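Local structure of putative major capsid protein (Cafeteriavirus-dependent mavirus, 6G44) at residues D149-I154 and R390-S395; P283-Y288 and Y481-G486; G396-G401 and A418-G423. The protein probably builds the virophage capsid shell from double jelly-roll chains that associate in threes into capsomers. One frame throughout, in Å; residues are numbered along the deposited sequence. Where two conformers were deposited one is given.

Contact 1: D149-I154 and R390-S395; sequences DEYNKI and RFSCFS. With SO4 (sulfate ion), chain Z.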
# COMPACT_ATOMS: atom_id res chain seq x y z
N ASP C 149 0.77 -7.95 16.03
CA ASP C 149 0.93 -9.40 15.90
C ASP C 149 -0.35 -10.07 15.39
O ASP C 149 -1.47 -9.78 15.84
CB ASP C 149 1.23 -10.04 17.25
CG ASP C 149 2.57 -9.65 17.82
OD1 ASP C 149 3.51 -9.42 17.06
OD2 ASP C 149 2.67 -9.60 19.07
N GLU C 150 -0.17 -10.99 14.44
CA GLU C 150 -1.29 -11.76 13.92
C GLU C 150 -1.50 -13.06 14.66
O GLU C 150 -2.64 -13.54 14.72
CB GLU C 150 -1.08 -12.04 12.43
CG GLU C 150 -1.04 -10.78 11.57
CD GLU C 150 0.31 -10.10 11.44
OE1 GLU C 150 1.31 -10.61 12.02
OE2 GLU C 150 0.37 -9.06 10.73
N TYR C 151 -0.41 -13.65 15.15
CA TYR C 151 -0.45 -14.98 15.78
C TYR C 151 0.14 -14.91 17.20
O TYR C 151 0.80 -13.94 17.56
CB TYR C 151 0.24 -16.03 14.92
CG TYR C 151 -0.26 -16.01 13.49
CD1 TYR C 151 -1.51 -16.52 13.17
CD2 TYR C 151 0.47 -15.41 12.49
CE1 TYR C 151 -1.98 -16.43 11.88
CE2 TYR C 151 -0.02 -15.31 11.19
CZ TYR C 151 -1.25 -15.82 10.90
OH TYR C 151 -1.71 -15.69 9.61
N ASN C 152 -0.07 -15.97 17.96
CA ASN C 152 0.29 -15.96 19.36
C ASN C 152 1.74 -16.41 19.65
O ASN C 152 2.13 -16.46 20.82
CB ASN C 152 -0.72 -16.78 20.17
CG ASN C 152 -0.55 -18.27 20.02
OD1 ASN C 152 0.04 -18.77 19.07
ND2 ASN C 152 -1.13 -19.01 20.97
N LYS C 153 2.50 -16.72 18.60
CA LYS C 153 3.92 -17.02 18.70
C LYS C 153 4.65 -16.41 17.52
O LYS C 153 4.11 -16.32 16.40
CB LYS C 153 4.19 -18.52 18.65
CG LYS C 153 3.63 -19.32 19.80
CD LYS C 153 4.25 -20.70 19.75
CE LYS C 153 3.71 -21.63 20.82
NZ LYS C 153 3.65 -22.95 20.17
N ILE C 154 5.90 -16.03 17.76
CA ILE C 154 6.78 -15.46 16.74
C ILE C 154 8.03 -16.31 16.70
O ILE C 154 8.59 -16.63 17.76
CB ILE C 154 7.16 -14.00 17.12
CG1 ILE C 154 5.94 -13.09 17.05
CG2 ILE C 154 8.29 -13.49 16.23
CD1 ILE C 154 6.09 -11.78 17.81
N ARG C 390 -5.93 -9.54 9.36
CA ARG C 390 -6.38 -10.72 8.59
C ARG C 390 -7.32 -11.62 9.39
O ARG C 390 -7.29 -11.63 10.64
CB ARG C 390 -5.18 -11.52 8.09
CG ARG C 390 -4.39 -12.18 9.22
CD ARG C 390 -3.08 -12.82 8.79
NE ARG C 390 -2.12 -11.80 8.38
CZ ARG C 390 -0.88 -12.09 8.04
NH1 ARG C 390 -0.47 -13.33 8.08
NH2 ARG C 390 -0.02 -11.13 7.71
N PHE C 391 -8.12 -12.41 8.69
CA PHE C 391 -9.09 -13.29 9.33
C PHE C 391 -8.44 -14.33 10.26
O PHE C 391 -8.97 -14.61 11.34
CB PHE C 391 -9.97 -13.98 8.28
CG PHE C 391 -11.04 -14.86 8.86
CD1 PHE C 391 -12.01 -14.33 9.72
CD2 PHE C 391 -11.06 -16.22 8.61
CE1 PHE C 391 -13.00 -15.13 10.29
CE2 PHE C 391 -12.04 -17.02 9.18
CZ PHE C 391 -13.00 -16.48 10.01
N SER C 392 -7.29 -14.88 9.86
CA SER C 392 -6.58 -15.89 10.67
C SER C 392 -6.08 -15.33 12.00
O SER C 392 -5.85 -16.11 12.92
CB SER C 392 -5.42 -16.53 9.90
OG SER C 392 -4.49 -15.57 9.49
N CYS C 393 -5.93 -14.02 12.12
CA CYS C 393 -5.65 -13.38 13.41
C CYS C 393 -6.92 -13.33 14.22
O CYS C 393 -7.00 -13.94 15.29
CB CYS C 393 -5.10 -12.00 13.15
SG CYS C 393 -4.93 -10.95 14.60
N PHE C 394 -7.92 -12.65 13.67
CA PHE C 394 -9.23 -12.51 14.30
C PHE C 394 -9.83 -13.81 14.80
O PHE C 394 -10.37 -13.89 15.90
CB PHE C 394 -10.19 -11.86 13.30
CG PHE C 394 -11.59 -11.66 13.82
CD1 PHE C 394 -12.55 -12.67 13.69
CD2 PHE C 394 -11.95 -10.47 14.40
CE1 PHE C 394 -13.82 -12.49 14.15
CE2 PHE C 394 -13.24 -10.28 14.87
CZ PHE C 394 -14.17 -11.30 14.74
N SER C 395 -9.70 -14.86 14.01
CA SER C 395 -10.42 -16.08 14.31
C SER C 395 -9.88 -16.84 15.52
O SER C 395 -10.60 -17.65 16.09
CB SER C 395 -10.45 -17.04 13.13
OG SER C 395 -9.16 -17.58 12.87
S SO4 Z . -2.68 -8.25 7.72
O1 SO4 Z . -3.03 -9.08 8.86
O2 SO4 Z . -1.58 -8.86 6.98
O3 SO4 Z . -2.25 -6.91 8.22
O4 SO4 Z . -3.87 -8.07 6.85

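Contact 2: P283-Y288 and Y481-G486; sequences PKTIIY and YSFEDG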
# COMPACT_ATOMS: atom_id res chain seq x y z
N PRO C 283 -9.69 32.40 16.63
CA PRO C 283 -11.01 32.44 17.23
C PRO C 283 -11.01 32.31 18.75
O PRO C 283 -10.11 31.71 19.32
CB PRO C 283 -11.73 31.23 16.62
CG PRO C 283 -11.00 30.95 15.37
CD PRO C 283 -9.58 31.35 15.59
N LYS C 284 -12.01 32.89 19.40
CA LYS C 284 -12.10 32.88 20.86
C LYS C 284 -12.19 31.47 21.42
O LYS C 284 -11.55 31.17 22.42
CB LYS C 284 -13.31 33.70 21.33
CG LYS C 284 -13.23 35.18 21.02
CD LYS C 284 -14.49 35.88 21.51
CE LYS C 284 -14.89 37.04 20.60
NZ LYS C 284 -13.83 38.07 20.49
N THR C 285 -13.02 30.63 20.80
CA THR C 285 -13.26 29.28 21.30
C THR C 285 -12.87 28.25 20.26
O THR C 285 -13.46 28.23 19.17
CB THR C 285 -14.73 29.10 21.72
OG1 THR C 285 -15.03 30.06 22.73
CG2 THR C 285 -14.98 27.72 22.29
N ILE C 286 -11.90 27.42 20.60
CA ILE C 286 -11.37 26.39 19.68
C ILE C 286 -11.90 25.04 20.17
O ILE C 286 -11.87 24.75 21.36
CB ILE C 286 -9.83 26.39 19.61
CG1 ILE C 286 -9.30 27.78 19.23
CG2 ILE C 286 -9.34 25.34 18.61
CD1 ILE C 286 -7.83 27.98 19.48
N ILE C 287 -12.32 24.21 19.22
CA ILE C 287 -12.93 22.89 19.51
C ILE C 287 -11.97 21.77 19.06
O ILE C 287 -11.38 21.85 17.97
CB ILE C 287 -14.26 22.75 18.77
CG1 ILE C 287 -15.22 23.86 19.24
CG2 ILE C 287 -14.87 21.37 18.98
CD1 ILE C 287 -16.51 23.97 18.47
N TYR C 288 -11.77 20.76 19.91
CA TYR C 288 -10.90 19.59 19.64
C TYR C 288 -11.72 18.32 19.79
O TYR C 288 -12.46 18.15 20.74
CB TYR C 288 -9.73 19.50 20.62
CG TYR C 288 -8.85 20.72 20.59
CD1 TYR C 288 -9.24 21.87 21.26
CD2 TYR C 288 -7.65 20.74 19.89
CE1 TYR C 288 -8.46 23.01 21.21
CE2 TYR C 288 -6.86 21.88 19.83
CZ TYR C 288 -7.30 23.01 20.49
OH TYR C 288 -6.54 24.15 20.46
N TYR C 481 -13.05 21.97 24.66
CA TYR C 481 -13.25 23.38 24.29
C TYR C 481 -12.18 24.23 24.97
O TYR C 481 -11.97 24.14 26.18
CB TYR C 481 -14.63 23.87 24.72
CG TYR C 481 -15.76 23.06 24.15
CD1 TYR C 481 -16.21 21.92 24.81
CD2 TYR C 481 -16.35 23.41 22.95
CE1 TYR C 481 -17.24 21.17 24.28
CE2 TYR C 481 -17.36 22.66 22.42
CZ TYR C 481 -17.81 21.54 23.09
OH TYR C 481 -18.84 20.82 22.53
N SER C 482 -11.51 25.03 24.15
CA SER C 482 -10.48 25.96 24.62
C SER C 482 -11.05 27.38 24.51
O SER C 482 -11.24 27.86 23.40
CB SER C 482 -9.24 25.83 23.75
OG SER C 482 -8.28 26.85 24.03
N PHE C 483 -11.30 28.01 25.66
CA PHE C 483 -11.84 29.38 25.69
C PHE C 483 -10.70 30.37 25.75
O PHE C 483 -9.62 30.08 26.25
CB PHE C 483 -12.77 29.55 26.86
CG PHE C 483 -13.94 28.62 26.82
CD1 PHE C 483 -15.05 28.95 26.09
CD2 PHE C 483 -13.90 27.41 27.48
CE1 PHE C 483 -16.15 28.10 26.01
CE2 PHE C 483 -14.98 26.53 27.39
CZ PHE C 483 -16.11 26.88 26.68
N GLU C 484 -11.01 31.56 25.25
CA GLU C 484 -10.00 32.59 25.09
C GLU C 484 -9.33 33.03 26.40
O GLU C 484 -8.15 33.36 26.41
CB GLU C 484 -10.62 33.81 24.42
CG GLU C 484 -9.57 34.80 24.03
CD GLU C 484 -10.11 35.83 23.09
OE1 GLU C 484 -10.90 36.68 23.57
OE2 GLU C 484 -9.74 35.78 21.91
N ASP C 485 -10.08 33.00 27.49
CA ASP C 485 -9.52 33.34 28.82
C ASP C 485 -8.58 32.29 29.43
O ASP C 485 -8.06 32.48 30.53
CB ASP C 485 -10.64 33.72 29.81
CG ASP C 485 -11.53 32.58 30.22
OD1 ASP C 485 -11.22 31.40 29.91
OD2 ASP C 485 -12.56 32.81 30.91
N GLY C 486 -8.40 31.18 28.72
CA GLY C 486 -7.54 30.10 29.17
C GLY C 486 -8.27 28.84 29.60
O GLY C 486 -7.69 27.76 29.59
O HOH W 1 -10.54 37.57 20.28
O HOH W 2 -13.83 32.00 24.47
O HOH W 3 -6.05 25.42 22.88

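Contact 3: G396-G401 and A418-G423; sequences GALANG and AIFGAG. With SO4 (sulfate ion), chain P.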
# COMPACT_ATOMS: atom_id res chain seq x y z
N GLY C 396 -8.60 -16.68 15.83
CA GLY C 396 -7.99 -17.52 16.89
C GLY C 396 -7.85 -18.99 16.48
O GLY C 396 -7.61 -19.83 17.32
N ALA C 397 -7.97 -19.29 15.19
CA ALA C 397 -7.84 -20.67 14.70
C ALA C 397 -6.41 -21.15 14.75
O ALA C 397 -5.46 -20.37 14.85
CB ALA C 397 -8.41 -20.79 13.29
N LEU C 398 -6.24 -22.48 14.66
CA LEU C 398 -4.95 -23.11 14.50
C LEU C 398 -4.31 -22.68 13.18
O LEU C 398 -4.89 -22.93 12.10
CB LEU C 398 -5.12 -24.63 14.53
CG LEU C 398 -3.84 -25.44 14.31
CD1 LEU C 398 -2.84 -25.27 15.45
CD2 LEU C 398 -4.18 -26.90 14.04
N ALA C 399 -3.19 -21.97 13.27
CA ALA C 399 -2.55 -21.35 12.11
C ALA C 399 -1.53 -22.22 11.39
O ALA C 399 -1.20 -21.93 10.22
CB ALA C 399 -1.89 -20.05 12.54
N ASN C 400 -0.99 -23.23 12.05
CA ASN C 400 0.07 -24.07 11.49
C ASN C 400 -0.31 -25.55 11.48
O ASN C 400 0.39 -26.41 12.04
CB ASN C 400 1.42 -23.83 12.21
CG ASN C 400 1.40 -24.22 13.66
OD1 ASN C 400 0.35 -24.28 14.29
ND2 ASN C 400 2.59 -24.46 14.22
N GLY C 401 -1.42 -25.86 10.83
CA GLY C 401 -2.00 -27.19 10.85
C GLY C 401 -1.12 -28.29 10.31
O GLY C 401 -1.18 -29.39 10.82
N ALA C 418 1.90 -25.91 18.44
CA ALA C 418 0.73 -25.29 17.81
C ALA C 418 0.79 -23.77 17.98
O ALA C 418 1.18 -23.24 19.04
CB ALA C 418 -0.55 -25.81 18.43
N ILE C 419 0.39 -23.09 16.91
CA ILE C 419 0.27 -21.63 16.87
C ILE C 419 -1.15 -21.27 16.51
O ILE C 419 -1.73 -21.87 15.60
CB ILE C 419 1.24 -21.05 15.84
CG1 ILE C 419 2.68 -21.35 16.27
CG2 ILE C 419 1.06 -19.52 15.72
CD1 ILE C 419 3.72 -21.04 15.24
N PHE C 420 -1.68 -20.26 17.20
CA PHE C 420 -3.06 -19.78 17.02
C PHE C 420 -3.10 -18.32 16.63
O PHE C 420 -2.19 -17.54 16.93
CB PHE C 420 -3.91 -20.01 18.27
CG PHE C 420 -4.05 -21.46 18.61
CD1 PHE C 420 -3.09 -22.11 19.39
CD2 PHE C 420 -5.12 -22.19 18.13
CE1 PHE C 420 -3.20 -23.46 19.65
CE2 PHE C 420 -5.24 -23.54 18.39
CZ PHE C 420 -4.28 -24.18 19.15
N GLY C 421 -4.19 -17.94 15.96
CA GLY C 421 -4.43 -16.52 15.76
C GLY C 421 -4.47 -15.79 17.09
O GLY C 421 -4.89 -16.35 18.12
N ALA C 422 -4.07 -14.52 17.08
CA ALA C 422 -4.04 -13.75 18.32
C ALA C 422 -5.42 -13.59 18.93
O ALA C 422 -5.54 -13.41 20.15
CB ALA C 422 -3.41 -12.38 18.10
N GLY C 423 -6.45 -13.61 18.10
CA GLY C 423 -7.84 -13.59 18.56
C GLY C 423 -8.57 -12.30 18.21
O GLY C 423 -8.06 -11.48 17.46
S SO4 P . 5.11 -22.99 11.49
O1 SO4 P . 4.99 -23.67 12.79
O2 SO4 P . 4.50 -23.81 10.41
O3 SO4 P . 4.46 -21.65 11.51
O4 SO4 P . 6.58 -22.79 11.28

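Contact 1: D149-I154 and R390-S395
An anion-binding site at the start of the short helix 391-394 lies between a loop of the N-terminal half of the chain, the helix in the C-terminal half and a second subunit. Arg-390, the N-cap residue, wraps a sulfate, probably from the crystallisation liquor: its backbone N and its NE both reach O1 (NE to O1 2.9 Å), and NH2 reaches O2 at 2.8 Å. The crowded first torsion (chi1 67°) and a bend at chi3 fold the guanidinium back to do so; Lys-389 of the same chain and Ser-172 of the second subunit also bind the sulfate. On its other edge NH1 donates to Tyr-151 OH, 3.1 Å away and near the guanidinium plane, with ring and guanidinium turned 79° apart. The phenol OH donates to Ser-392 OG at 2.8 Å, and Ser-392 bonds to Cys-180 O of the second subunit. Over one guanidinium face lies Glu-150 CG. Glu-150 OE2 and Arg-390 NH2, 3.7 Å apart, make a long salt bridge, the oxygen standing well off the guanidinium plane, electrostatic and not a hydrogen bond; Lys-389 pairs with OE2 and Asn-160 with OE1. Beneath, Glu-150 O touches Cys-393 CA at 3.3 Å, and the cysteine's CB packs against Glu-150 CB. Any natural anion is unknown, but basic side chains and a backbone N-H before a helix N terminus are typical of sulfate sites.

Contact 2: P283-Y288 and Y481-G486
Two nearly straight backbone hydrogen bonds join Ile-286 and Ser-482: Ile-286 N gives to Ser-482 O (2.9 Å, 163°) and Ser-482 N to Ile-286 O (2.8 Å, 171°), each donor in the plane of its carbonyl. Thr-285 CA adds a weaker C-H contact to Ser-482 O at 3.2 Å. Water extends the polar links. One molecule donates both to Tyr-288 OH and to Ser-482 OG, while Pro-221 O and Arg-223 respectively engage the same two hydroxyls. A second joins Thr-285 OG1 to Glu-484 N, and a third donates to Glu-484 OE2 (2.5 Å) and holds Lys-284 NZ weakly. The ends of strands 286-305 and 464-482 meet here as an antiparallel pair in a jelly-roll sheet, Ile-286 opposite Ser-482 as a hydrogen-bonded pair and Ile-287 opposite Tyr-481 as a non-hydrogen-bonded one. A type I turn from Phe-483 to Gly-486 leads 464-482 into its hairpin partner 488-492. Ile-287 and Tyr-481 extend in parallel from the same face, Ile-287 CG1 3.9 Å from Tyr-481 CD2, with Leu-11 and Pro-8 of the third subunit packed on them. Ser-482 CB meets the edge of the Tyr-288 ring at CE1. Thr-285 lies alongside Phe-483, its OG1 3.5 Å from CD1. At the solvent-exposed end, the Lys-284 and Glu-484 side chains cross at a slant, Lys-284 CG 3.7 Å from Glu-484 OE2, the charged ends not touching.

Contact 3: G396-G401 and A418-G423
Asn-400 and Ile-419 cross at about a right angle, the two ends of the amide doing different work. A crowded first torsion (chi1 64°) swings CG between the backbone N and the carbonyl carbon and brings OD1 to Ile-419 N at 2.9 Å. That donor stands above the amide plane, 39° out of it, so the bond does not run along a lone pair. ND2 passes near Ile-419 CG1 and CD1 and donates to O1 of a sulfate, probably from the crystallisation liquor, at 2.9 Å, as well as to Glu-417 O. Leu-398 and Phe-420 form the apolar half. With Leu-398 CG anti to the backbone N, its CD1 sits over one face of the Phe-420 ring, 4.0 Å above the plane and displaced toward the rim, and also touches Ala-418 CB at 3.8 Å. The ring turns its edge to Gly-396 O, 3.5 Å from CD2; Arg-316 binds the same oxygen. The backbones run roughly antiparallel, bridged at Leu-398 and Phe-420: Ala-399 N gives to Ile-419 O (2.8 Å) and Gly-421 N to Ala-397 O (3.0 Å). Where glycine meets glycine, with positive phi at Gly-396, the CA atoms of Gly-396 and Gly-421 close to 3.9 Å. The sulfate is also held by Lys-155, Thr-403 and, from the second subunit, Lys-93 and Thr-167. Two lysines with neutral N-H and hydroxyl donors are consistent with a site that accepts an anion, whose charge probably offsets theirs.

From the N terminus, 149-154 comes first, in the loop between helix 136-142 and strand 183-186, and meets 390-395, 236 residues on; contact 1 thus ties the N-terminal half to the C-terminal half. Segment 283-288 falls within that span and pairs with 481-486, which follows 390-395, so contacts 1 and 2 cross; contact 2 joins the start of strand 286-305 to the end of 464-482, closing the long loop between them. Contact 3 begins directly after 390-395, closes a short, mostly helical excursion, and in sequence falls wholly between the two segments of contact 2. Contacts 1 and 3 are neighbours, joined by probable hydrogen bonds from Asn-152 N to Phe-420 O and from Lys-153 NZ to Ala-418 O.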